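PDB 2W39: putative laminarinase from Phanerochaete chrysosporium, which probably hydrolyses beta-1,3-linked glucans such as laminarin, as a secreted family 16 glycoside hydrolase of a white-rot fungus. Local coordinates for residues Ile118-Asn123 with Gly255-Gln260. Numbering follows the deposited sequence. Where two conformers were deposited one is given.
Sequences IIEGVN and GDWAGQ. With BGC (beta-D-glucopyranose), chain B; LGC (D-glucono-1,5-lactone), chain D.
The chain leaving strand 115-120 runs past the short, weakly bonded helix 255-258, with the closest CA atoms, those of V122 and A258, 5.2 Å apart, beside the sugar-binding cleft of this GH16 beta-sandwich. V122 packs both methyls against W257: CG1 lies over the five-membered ring in a CH-pi contact, 3.7 Å from the ring centroid, and also meets CB of A258, while CG2 comes up to NE1. With CG anti to the backbone N (chi1 -176°), the W257 indole reaches along 120-122, and its six-membered ring ends at the carboxylate of E120. That carboxylate stands nearly perpendicular to the indole, the planes 84° apart, with CD at the ring edge. E120 lines the pocket in which beta-glucose and gluconolactone occupy overlapping positions; its OE2 accepts a hydrogen bond from W99 NE1 and lies 2.6 Å from BGC O1. W99 also packs edge-to-face with W257. An alanine in place of W257 would probably open a gap over V122 CG1 and leave the E120 side chain less confined on that flank. Farther along, N123 OD1 accepts from G97 N, and N123 ND2 donates in the amide plane to a lone pair of A258 O, 3.0 Å away and almost straight at 178°.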
ATOM      1  N   ILE A 118      -2.363   0.408   3.827  1.00  4.14           N
ATOM      2  CA  ILE A 118      -3.262   1.470   3.393  1.00  4.91           C
ATOM      3  C   ILE A 118      -3.890   1.132   2.037  1.00  4.67           C
ATOM      4  O   ILE A 118      -5.108   1.238   1.872  1.00  4.78           O
ATOM      5  CB  ILE A 118      -2.500   2.820   3.345  1.00  4.59           C
ATOM      6  CG1 ILE A 118      -1.918   3.139   4.731  1.00  5.46           C
ATOM      7  CG2 ILE A 118      -3.423   3.916   2.842  1.00  5.91           C
ATOM      8  CD1 ILE A 118      -0.896   4.289   4.739  1.00  6.10           C
ATOM      9  N   ILE A 119      -3.047   0.734   1.084  1.00  4.66           N
ATOM     10  CA  ILE A 119      -3.475   0.207  -0.203  1.00  5.33           C
ATOM     11  C   ILE A 119      -2.893  -1.181  -0.318  1.00  4.93           C
ATOM     12  O   ILE A 119      -1.692  -1.364  -0.173  1.00  4.83           O
ATOM     13  CB  ILE A 119      -2.967   1.057  -1.380  1.00  5.00           C
ATOM     14  CG1 ILE A 119      -3.298   2.548  -1.167  1.00  5.98           C
ATOM     15  CG2 ILE A 119      -3.553   0.511  -2.689  1.00  7.09           C
ATOM     16  CD1 ILE A 119      -2.723   3.482  -2.235  1.00  7.09           C
ATOM     17  N   GLU A 120      -3.730  -2.179  -0.585  1.00  4.90           N
ATOM     18  CA  GLU A 120      -3.213  -3.538  -0.754  1.00  5.35           C
ATOM     19  C   GLU A 120      -4.244  -4.448  -1.377  1.00  5.11           C
ATOM     20  O   GLU A 120      -5.424  -4.411  -1.017  1.00  5.51           O
ATOM     21  CB  GLU A 120      -2.830  -4.154   0.605  1.00  6.00           C
ATOM     22  CG  GLU A 120      -1.959  -5.399   0.433  1.00  7.08           C
ATOM     23  CD  GLU A 120      -1.620  -6.123   1.719  1.00  7.47           C
ATOM     24  OE1 GLU A 120      -2.208  -5.816   2.779  1.00  9.42           O
ATOM     25  OE2 GLU A 120      -0.754  -7.026   1.649  1.00  8.56           O
ATOM     26  N   GLY A 121      -3.792  -5.303  -2.287  1.00  5.31           N
ATOM     27  CA  GLY A 121      -4.620  -6.390  -2.794  1.00  5.30           C
ATOM     28  C   GLY A 121      -3.783  -7.276  -3.684  1.00  5.38           C
ATOM     29  O   GLY A 121      -2.562  -7.110  -3.775  1.00  5.46           O
ATOM     30  N   VAL A 122      -4.453  -8.238  -4.319  1.00  5.91           N
ATOM     31  CA  VAL A 122      -3.775  -9.194  -5.172  1.00  6.28           C
ATOM     32  C   VAL A 122      -4.597  -9.506  -6.407  1.00  6.34           C
ATOM     33  O   VAL A 122      -5.833  -9.522  -6.356  1.00  6.53           O
ATOM     34  CB  VAL A 122      -3.480 -10.538  -4.427  1.00  6.28           C
ATOM     35  CG1 VAL A 122      -2.563 -10.307  -3.248  1.00  7.26           C
ATOM     36  CG2 VAL A 122      -4.758 -11.236  -3.988  1.00  8.08           C
ATOM     37  N   ASN A 123      -3.897  -9.794  -7.498  1.00  6.03           N
ATOM     38  CA  ASN A 123      -4.529 -10.392  -8.681  1.00  6.32           C
ATOM     39  C   ASN A 123      -5.742  -9.634  -9.161  1.00  6.62           C
ATOM     40  O   ASN A 123      -6.717 -10.243  -9.617  1.00  7.27           O
ATOM     41  CB  ASN A 123      -4.888 -11.858  -8.404  1.00  7.02           C
ATOM     42  CG  ASN A 123      -3.669 -12.682  -8.036  1.00  6.86           C
ATOM     43  OD1 ASN A 123      -2.613 -12.520  -8.641  1.00  7.61           O
ATOM     44  ND2 ASN A 123      -3.809 -13.577  -7.066  1.00  7.72           N
ATOM     45  N   GLY A 255       3.933 -15.136  -4.415  1.00  8.34           N
ATOM     46  CA  GLY A 255       4.251 -15.104  -2.990  1.00  9.36           C
ATOM     47  C   GLY A 255       3.128 -15.548  -2.091  1.00  9.17           C
ATOM     48  O   GLY A 255       2.148 -16.160  -2.536  1.00  9.93           O
ATOM     49  N   ASP A 256       3.236 -15.197  -0.821  0.50  9.53           N
ATOM     50  CA  ASP A 256       2.457 -15.881   0.197  0.50 10.20           C
ATOM     51  C   ASP A 256       0.948 -15.584   0.187  0.50 10.43           C
ATOM     52  O   ASP A 256       0.169 -16.330   0.784  0.50 10.90           O
ATOM     53  CB  ASP A 256       3.072 -15.617   1.566  0.50 10.39           C
ATOM     54  CG  ASP A 256       4.508 -16.103   1.662  0.50 10.86           C
ATOM     55  OD1 ASP A 256       4.882 -17.076   0.956  0.50 10.98           O
ATOM     56  OD2 ASP A 256       5.265 -15.498   2.447  0.50 11.13           O
ATOM     57  N   TRP A 257       0.542 -14.515  -0.496  1.00 10.34           N
ATOM     58  CA  TRP A 257      -0.873 -14.243  -0.723  1.00 10.12           C
ATOM     59  C   TRP A 257      -1.204 -14.472  -2.196  1.00  9.48           C
ATOM     60  O   TRP A 257      -1.912 -15.425  -2.520  1.00 10.46           O
ATOM     61  CB  TRP A 257      -1.249 -12.840  -0.217  1.00 11.23           C
ATOM     62  CG  TRP A 257      -2.716 -12.477  -0.321  1.00 11.25           C
ATOM     63  CD1 TRP A 257      -3.743 -13.288  -0.711  1.00 12.95           C
ATOM     64  CD2 TRP A 257      -3.304 -11.214   0.008  1.00 11.49           C
ATOM     65  NE1 TRP A 257      -4.939 -12.594  -0.660  1.00 12.97           N
ATOM     66  CE2 TRP A 257      -4.691 -11.316  -0.231  1.00 11.86           C
ATOM     67  CE3 TRP A 257      -2.784  -9.991   0.457  1.00 13.76           C
ATOM     68  CZ2 TRP A 257      -5.566 -10.247  -0.025  1.00 13.18           C
ATOM     69  CZ3 TRP A 257      -3.655  -8.930   0.658  1.00 13.86           C
ATOM     70  CH2 TRP A 257      -5.032  -9.066   0.411  1.00 13.64           C
ATOM     71  N   ALA A 258      -0.667 -13.639  -3.088  1.00  8.33           N
ATOM     72  CA  ALA A 258      -1.075 -13.643  -4.504  1.00  8.15           C
ATOM     73  C   ALA A 258      -0.791 -14.950  -5.230  1.00  8.67           C
ATOM     74  O   ALA A 258      -1.491 -15.297  -6.185  1.00  9.20           O
ATOM     75  CB  ALA A 258      -0.436 -12.477  -5.256  1.00  7.85           C
ATOM     76  N   GLY A 259       0.243 -15.664  -4.783  1.00  8.77           N
ATOM     77  CA  GLY A 259       0.695 -16.864  -5.487  1.00  9.84           C
ATOM     78  C   GLY A 259      -0.001 -18.158  -5.123  1.00 11.00           C
ATOM     79  O   GLY A 259       0.206 -19.173  -5.794  1.00 11.55           O
ATOM     80  N   GLN A 260      -0.816 -18.144  -4.071  1.00 11.42           N
ATOM     81  CA  GLN A 260      -1.563 -19.356  -3.704  1.00 13.14           C
ATOM     82  C   GLN A 260      -2.463 -19.756  -4.864  1.00 13.29           C
ATOM     83  O   GLN A 260      -3.192 -18.936  -5.394  1.00 12.47           O
ATOM     84  CB  GLN A 260      -2.428 -19.101  -2.485  1.00 14.29           C
ATOM     85  CG  GLN A 260      -1.651 -18.932  -1.206  1.00 16.86           C
ATOM     86  CD  GLN A 260      -2.551 -18.865   0.001  1.00 19.89           C
ATOM     87  OE1 GLN A 260      -3.363 -19.765   0.230  1.00 21.95           O
ATOM     88  NE2 GLN A 260      -2.414 -17.806   0.792  1.00 21.00           N
TER
HETATM   89  C2  BGC B   1       2.056  -8.389   5.049  0.50 18.32           C
HETATM   90  C3  BGC B   1       3.460  -7.833   4.798  0.50 17.87           C
HETATM   91  C4  BGC B   1       3.538  -7.352   3.359  0.50 18.15           C
HETATM   92  C5  BGC B   1       2.622  -6.142   3.252  0.50 18.26           C
HETATM   93  C6  BGC B   1       2.696  -5.505   1.870  0.50 18.06           C
HETATM   94  C1  BGC B   1       0.906  -7.597   4.394  0.50 18.30           C
HETATM   95  O1  BGC B   1       0.060  -8.505   3.665  0.50 15.68           O
HETATM   96  O2  BGC B   1       1.824  -8.482   6.464  0.50 19.09           O
HETATM   97  O3  BGC B   1       4.464  -8.826   5.073  0.50 16.29           O
HETATM   98  O4  BGC B   1       4.873  -7.000   3.002  0.50 18.48           O
HETATM   99  O5  BGC B   1       1.258  -6.506   3.517  0.50 19.12           O
HETATM  100  O6  BGC B   1       1.857  -6.228   0.962  0.50 16.81           O
HETATM  101  C1  LGC D1301       1.216  -7.549   4.851  0.50 11.86           C
HETATM  102  C2  LGC D1301       2.382  -8.343   5.360  0.50 11.11           C
HETATM  103  O5  LGC D1301       1.359  -6.435   3.914  0.50 10.49           O
HETATM  104  O1  LGC D1301       0.088  -7.840   5.216  0.50 14.26           O
HETATM  105  O2  LGC D1301       2.378  -8.378   6.800  0.50 10.42           O
HETATM  106  C3  LGC D1301       3.701  -7.790   4.808  0.50  9.52           C
HETATM  107  O3  LGC D1301       4.730  -8.791   4.903  0.50 10.31           O
HETATM  108  C4  LGC D1301       3.518  -7.343   3.358  0.50  8.81           C
HETATM  109  O4  LGC D1301       4.771  -7.075   2.736  0.50  6.75           O
HETATM  110  C5  LGC D1301       2.647  -6.092   3.384  0.50  8.85           C
HETATM  111  C6  LGC D1301       2.430  -5.417   2.033  0.50  7.31           C
HETATM  112  O6  LGC D1301       1.902  -6.317   1.048  0.50  5.65           O